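Local coordinates for protein nicotinate phosphoribosyltransferase (Vibrio cholerae, PDB 4HL7) that probably catalyses the ATP-coupled conversion of nicotinate and 5-phosphoribosyl 1-diphosphate into nicotinate ribonucleotide, a step of NAD biosynthesis, at residues 63-66 with 67-70; 196-199 with 200-204. All coordinates share one frame; numbering follows the deposited sequence.

Overall arrangement
Two local contacts, both between residues only a few positions apart, show how a chain stops a helix in one place and runs one straight on in another. Contact 1 (63-70) comes first in the chain, where helix 52-64 gives way to the loop before helix 72-81, in the N-terminal domain of the enzyme. Contact 2 (196-204) follows much later, inside helix 192-205, in the part of the chain related to TIM barrels; that helix links strands 181-183 and 210-213 of the parallel sheet. The centres lie about 27 Å apart and the nearest atoms about 16 Å, so the two do not touch and belong to different parts of the fold.

Contact 1: 63-66 with 67-70; sequences AHLG and TLRF
T67 folds back on H64, and its side chain can be followed atom by atom. CB comes first, 3.5 Å from H64 O. From there OG1 is held between the backbone N and the carbonyl carbon (chi1 69°), which aims the hydroxyl back along the chain: T67 OG1 donates to H64 O at 2.7 Å, in the plane of that carbonyl. The same OG1 sits over one face of the H64 imidazole, towards its rim, 3.5 Å from H64 CE1. CG2, the other branch, lies alongside the preceding peptide, 3.8 Å from G66 C. H64 O is thus gripped twice, because T67 N also donates to it at 2.9 Å.

The next carbonyls are claimed in turn. L68 N donates to L65 O at 3.2 Å, and a water bridges L65 O and L68 O by donating to both. R69, bent at chi2 (-77°), brings its guanidinium back to the turn, where NH1 donates to G66 O at 3.0 Å and also to L68 O. Both acceptors lie close to the guanidinium plane, a pairing that would resist its rotation. On the apolar side L65 CD2 meets L68 CD1 at 4.0 Å; L65 continues onto F98 and onto Y131 and I138 of helix 131-147, whereas L68 rests on L16.

With G66 N bonded to A63 O, three successive backbone bonds span three residues each, the pattern of 3-10 turns. The arrangement exemplifies the C-terminal end of a helix, here helix 52-64, where the winding tightens, a hydroxyl joins the backbone at H64 O and a guanidinium takes up G66 O just beyond, as the chain leaves for the loop.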
ATOM      1  N   ALA A  63      10.545  15.741 -10.646  1.00 26.21           N
ATOM      2  CA  ALA A  63      11.689  15.855 -11.575  1.00 26.06           C
ATOM      3  C   ALA A  63      12.963  15.340 -10.938  1.00 24.84           C
ATOM      4  O   ALA A  63      13.764  14.618 -11.551  1.00 25.58           O
ATOM      5  CB  ALA A  63      11.868  17.317 -12.037  1.00 28.05           C
ATOM      6  N   HIS A  64      13.164  15.704  -9.695  1.00 25.87           N
ATOM      7  CA  HIS A  64      14.253  15.171  -8.935  1.00 26.45           C
ATOM      8  C   HIS A  64      14.375  13.640  -8.842  1.00 27.07           C
ATOM      9  O   HIS A  64      15.496  13.121  -8.768  1.00 26.18           O
ATOM     10  CB  HIS A  64      14.208  15.802  -7.565  1.00 28.29           C
ATOM     11  CG  HIS A  64      15.403  15.486  -6.744  1.00 33.61           C
ATOM     12  ND1 HIS A  64      16.618  16.084  -6.961  1.00 37.84           N
ATOM     13  CD2 HIS A  64      15.583  14.568  -5.707  1.00 36.41           C
ATOM     14  CE1 HIS A  64      17.506  15.583  -6.085  1.00 38.08           C
ATOM     15  NE2 HIS A  64      16.870  14.647  -5.320  1.00 37.55           N
ATOM     16  N   LEU A  65      13.247  12.885  -8.903  1.00 24.70           N
ATOM     17  CA  LEU A  65      13.348  11.416  -8.985  1.00 24.04           C
ATOM     18  C   LEU A  65      14.276  10.932 -10.122  1.00 22.60           C
ATOM     19  O   LEU A  65      14.844   9.846 -10.012  1.00 23.86           O
ATOM     20  CB  LEU A  65      11.958  10.750  -9.136  1.00 21.76           C
ATOM     21  CG  LEU A  65      11.019  11.058  -7.954  1.00 21.48           C
ATOM     22  CD1 LEU A  65       9.681  10.422  -8.227  1.00 19.87           C
ATOM     23  CD2 LEU A  65      11.660  10.563  -6.664  1.00 23.13           C
ATOM     24  N   GLY A  66      14.319  11.692 -11.233  1.00 25.52           N
ATOM     25  CA  GLY A  66      15.084  11.345 -12.415  1.00 24.67           C
ATOM     26  C   GLY A  66      16.576  11.322 -12.107  1.00 25.88           C
ATOM     27  O   GLY A  66      17.342  10.735 -12.851  1.00 26.55           O
ATOM     28  N   THR A  67      16.981  11.902 -10.981  1.00 26.45           N
ATOM     29  CA  THR A  67      18.406  11.951 -10.627  1.00 27.12           C
ATOM     30  C   THR A  67      18.834  10.839  -9.640  1.00 27.82           C
ATOM     31  O   THR A  67      20.017  10.694  -9.303  1.00 27.91           O
ATOM     32  CB  THR A  67      18.784  13.312 -10.045  1.00 29.12           C
ATOM     33  OG1 THR A  67      18.183  13.502  -8.762  1.00 28.18           O
ATOM     34  CG2 THR A  67      18.361  14.422 -10.981  1.00 30.91           C
ATOM     35  N   LEU A  68      17.856  10.120  -9.106  1.00 26.78           N
ATOM     36  CA  LEU A  68      18.148   9.082  -8.112  1.00 24.70           C
ATOM     37  C   LEU A  68      18.672   7.835  -8.744  1.00 24.12           C
ATOM     38  O   LEU A  68      18.297   7.488  -9.878  1.00 24.11           O
ATOM     39  CB  LEU A  68      16.892   8.722  -7.306  1.00 24.78           C
ATOM     40  CG  LEU A  68      16.356   9.864  -6.469  1.00 25.14           C
ATOM     41  CD1 LEU A  68      15.270   9.242  -5.578  1.00 26.93           C
ATOM     42  CD2 LEU A  68      17.451  10.536  -5.629  1.00 29.62           C
ATOM     43  N   ARG A  69      19.522   7.119  -8.009  1.00 22.29           N
ATOM     44  CA  ARG A  69      20.070   5.854  -8.547  1.00 23.29           C
ATOM     45  C   ARG A  69      20.087   4.821  -7.443  1.00 23.93           C
ATOM     46  O   ARG A  69      20.170   5.197  -6.280  1.00 24.70           O
ATOM     47  CB  ARG A  69      21.505   6.094  -9.047  1.00 25.46           C
ATOM     48  CG  ARG A  69      21.613   7.173 -10.135  1.00 28.57           C
ATOM     49  CD  ARG A  69      21.146   6.575 -11.462  1.00 30.96           C
ATOM     50  NE  ARG A  69      21.366   7.433 -12.636  1.00 34.05           N
ATOM     51  CZ  ARG A  69      20.562   8.441 -13.007  1.00 36.16           C
ATOM     52  NH1 ARG A  69      19.482   8.769 -12.292  1.00 31.90           N
ATOM     53  NH2 ARG A  69      20.839   9.131 -14.096  1.00 34.18           N
ATOM     54  N   PHE A  70      20.097   3.528  -7.780  1.00 24.12           N
ATOM     55  CA  PHE A  70      20.436   2.541  -6.735  1.00 24.70           C
ATOM     56  C   PHE A  70      21.942   2.530  -6.542  1.00 26.81           C
ATOM     57  O   PHE A  70      22.667   2.336  -7.532  1.00 31.87           O
ATOM     58  CB  PHE A  70      19.954   1.142  -7.136  1.00 24.65           C
ATOM     59  CG  PHE A  70      18.457   0.955  -7.024  1.00 23.14           C
ATOM     60  CD1 PHE A  70      17.855   0.655  -5.799  1.00 22.70           C
ATOM     61  CD2 PHE A  70      17.639   1.105  -8.139  1.00 22.31           C
ATOM     62  CE1 PHE A  70      16.464   0.489  -5.721  1.00 21.84           C
ATOM     63  CE2 PHE A  70      16.254   0.939  -8.063  1.00 23.71           C
ATOM     64  CZ  PHE A  70      15.653   0.616  -6.851  1.00 20.77           C
TER
HETATM   65  O   HOH W   1      15.900   7.673 -11.104  1.00 24.48           O

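Contact 2: 196-199 with 200-204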
ATOM      1  N   ARG A 196      10.683   8.629  10.173  1.00 20.12           N
ATOM      2  CA  ARG A 196      11.965   8.171  10.739  1.00 24.07           C
ATOM      3  C   ARG A 196      11.878   8.121  12.286  1.00 24.01           C
ATOM      4  O   ARG A 196      12.181   7.089  12.899  1.00 22.55           O
ATOM      5  CB  ARG A 196      13.126   9.042  10.267  1.00 23.35           C
ATOM      6  CG  ARG A 196      14.508   8.526  10.724  1.00 25.94           C
ATOM      7  CD  ARG A 196      14.966   9.270  11.975  1.00 31.90           C
ATOM      8  NE  ARG A 196      15.979   8.501  12.692  1.00 35.15           N
ATOM      9  CZ  ARG A 196      16.146   8.534  14.019  1.00 36.62           C
ATOM     10  NH1 ARG A 196      17.095   7.800  14.581  1.00 36.33           N
ATOM     11  NH2 ARG A 196      15.354   9.288  14.781  1.00 35.59           N
ATOM     12  N   ASP A 197      11.416   9.206  12.892  1.00 22.94           N
ATOM     13  CA  ASP A 197      11.327   9.307  14.359  1.00 24.06           C
ATOM     14  C   ASP A 197      10.293   8.334  14.931  1.00 24.27           C
ATOM     15  O   ASP A 197      10.453   7.818  16.043  1.00 22.50           O
ATOM     16  CB  ASP A 197      10.904  10.699  14.755  1.00 25.68           C
ATOM     17  CG  ASP A 197      12.016  11.726  14.589  1.00 31.54           C
ATOM     18  OD1 ASP A 197      13.177  11.327  14.414  1.00 33.48           O
ATOM     19  OD2 ASP A 197      11.698  12.929  14.553  1.00 32.67           O
ATOM     20  N   VAL A 198       9.184   8.169  14.210  1.00 20.79           N
ATOM     21  CA  VAL A 198       8.145   7.244  14.604  1.00 21.73           C
ATOM     22  C   VAL A 198       8.668   5.822  14.667  1.00 22.76           C
ATOM     23  O   VAL A 198       8.449   5.116  15.664  1.00 23.13           O
ATOM     24  CB  VAL A 198       6.888   7.365  13.689  1.00 23.01           C
ATOM     25  CG1 VAL A 198       6.000   6.123  13.829  1.00 24.08           C
ATOM     26  CG2 VAL A 198       6.170   8.685  14.032  1.00 21.92           C
ATOM     27  N   LEU A 199       9.416   5.419  13.653  1.00 21.22           N
ATOM     28  CA  LEU A 199       9.975   4.084  13.659  1.00 21.40           C
ATOM     29  C   LEU A 199      11.027   3.934  14.795  1.00 22.33           C
ATOM     30  O   LEU A 199      11.049   2.919  15.491  1.00 21.39           O
ATOM     31  CB  LEU A 199      10.562   3.712  12.250  1.00 21.28           C
ATOM     32  CG  LEU A 199       9.483   3.313  11.225  1.00 20.45           C
ATOM     33  CD1 LEU A 199      10.095   3.270   9.843  1.00 22.68           C
ATOM     34  CD2 LEU A 199       9.027   1.915  11.591  1.00 22.16           C
ATOM     35  N   ALA A 200      11.902   4.944  14.966  1.00 22.28           N
ATOM     36  CA  ALA A 200      12.880   4.955  16.058  1.00 22.82           C
ATOM     37  C   ALA A 200      12.182   4.750  17.412  1.00 24.50           C
ATOM     38  O   ALA A 200      12.654   3.991  18.261  1.00 23.44           O
ATOM     39  CB  ALA A 200      13.679   6.260  16.061  1.00 23.18           C
ATOM     40  N   CYS A 201      11.048   5.413  17.611  1.00 22.14           N
ATOM     41  CA  CYS A 201      10.348   5.351  18.883  1.00 22.46           C
ATOM     42  C   CYS A 201       9.708   3.960  19.090  1.00 23.67           C
ATOM     43  O   CYS A 201       9.829   3.349  20.160  1.00 24.31           O
ATOM     44  CB  CYS A 201       9.316   6.471  18.907  1.00 24.11           C
ATOM     45  SG  CYS A 201       8.128   6.434  20.275  1.00 28.00           S
ATOM     46  N   LEU A 202       9.027   3.441  18.056  1.00 21.61           N
ATOM     47  CA  LEU A 202       8.478   2.083  18.109  1.00 22.45           C
ATOM     48  C   LEU A 202       9.547   1.070  18.448  1.00 24.64           C
ATOM     49  O   LEU A 202       9.356   0.210  19.306  1.00 26.92           O
ATOM     50  CB  LEU A 202       7.819   1.716  16.794  1.00 20.91           C
ATOM     51  CG  LEU A 202       6.611   2.548  16.397  1.00 21.62           C
ATOM     52  CD1 LEU A 202       6.200   2.185  14.951  1.00 21.47           C
ATOM     53  CD2 LEU A 202       5.443   2.466  17.383  1.00 23.38           C
ATOM     54  N   LYS A 203      10.690   1.179  17.788  1.00 23.57           N
ATOM     55  CA  LYS A 203      11.763   0.265  18.052  1.00 27.23           C
ATOM     56  C   LYS A 203      12.240   0.362  19.528  1.00 28.44           C
ATOM     57  O   LYS A 203      12.509  -0.652  20.165  1.00 28.38           O
ATOM     58  CB  LYS A 203      12.912   0.513  17.091  1.00 26.37           C
ATOM     59  CG  LYS A 203      14.197  -0.164  17.544  1.00 31.43           C
ATOM     60  CD  LYS A 203      15.151  -0.473  16.411  1.00 29.30           C
ATOM     61  CE  LYS A 203      16.285  -1.357  16.942  1.00 31.07           C
ATOM     62  NZ  LYS A 203      17.522  -1.254  16.115  1.00 29.15           N
ATOM     63  N   GLN A 204      12.315   1.582  20.047  1.00 28.54           N
ATOM     64  CA  GLN A 204      12.720   1.787  21.425  1.00 31.28           C
ATOM     65  C   GLN A 204      11.663   1.354  22.466  1.00 30.99           C
ATOM     66  O   GLN A 204      12.007   0.790  23.490  1.00 31.25           O
ATOM     67  CB  GLN A 204      13.171   3.215  21.621  1.00 35.13           C
ATOM     68  CG  GLN A 204      13.319   3.607  23.089  1.00 38.92           C
ATOM     69  CD  GLN A 204      13.157   5.094  23.271  1.00 48.95           C
ATOM     70  OE1 GLN A 204      14.015   5.875  22.840  1.00 59.58           O
ATOM     71  NE2 GLN A 204      12.037   5.511  23.883  1.00 48.12           N
TER
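R196 has CG opposite its own backbone N (chi1 -175°), and a bend at chi2 (-98°) carries the rest of the chain forward along the helix until the guanidinium covers A200. The methyl of A200 meets one face of that flat group, off towards its rim, with A200 CB 3.7 Å from R196 NH2. An edge of the same group is used for charge: R196 NH2 makes a salt bridge with D197 OD1 at 3.0 Å, the oxygen lying in the guanidinium plane. That in-plane bridge, with the methyl against the face, would limit how the group can turn. OD1 has a further, weak hydrogen bond from Q193.

On another side of the helix V198 and L202 lie side by side and point the same way, V198 CG1 touching L202 CD1 at 4.1 Å. CG of L202 also leans on the turn before it, 3.2 Å from V198 O. L199 and K203 are joined through the backbone, K203 N donating to L199 O at 2.9 Å, while the extended lysine chain delivers NZ to the carbonyl oxygen of F222.

Five consecutive backbone bonds, from A200 N to R196 O through Q204 N to A200 O, each reach back four residues and give a regular alpha-helix. Its faces are divided between neighbours: V198 and C201 pack on helix 155-174, whereas R196, L199 and A200 meet F218 or F222 of helix 216-222. This is the connecting helix of a beta-alpha-beta crossover, which joins the adjacent parallel strands 181-183 and 210-213.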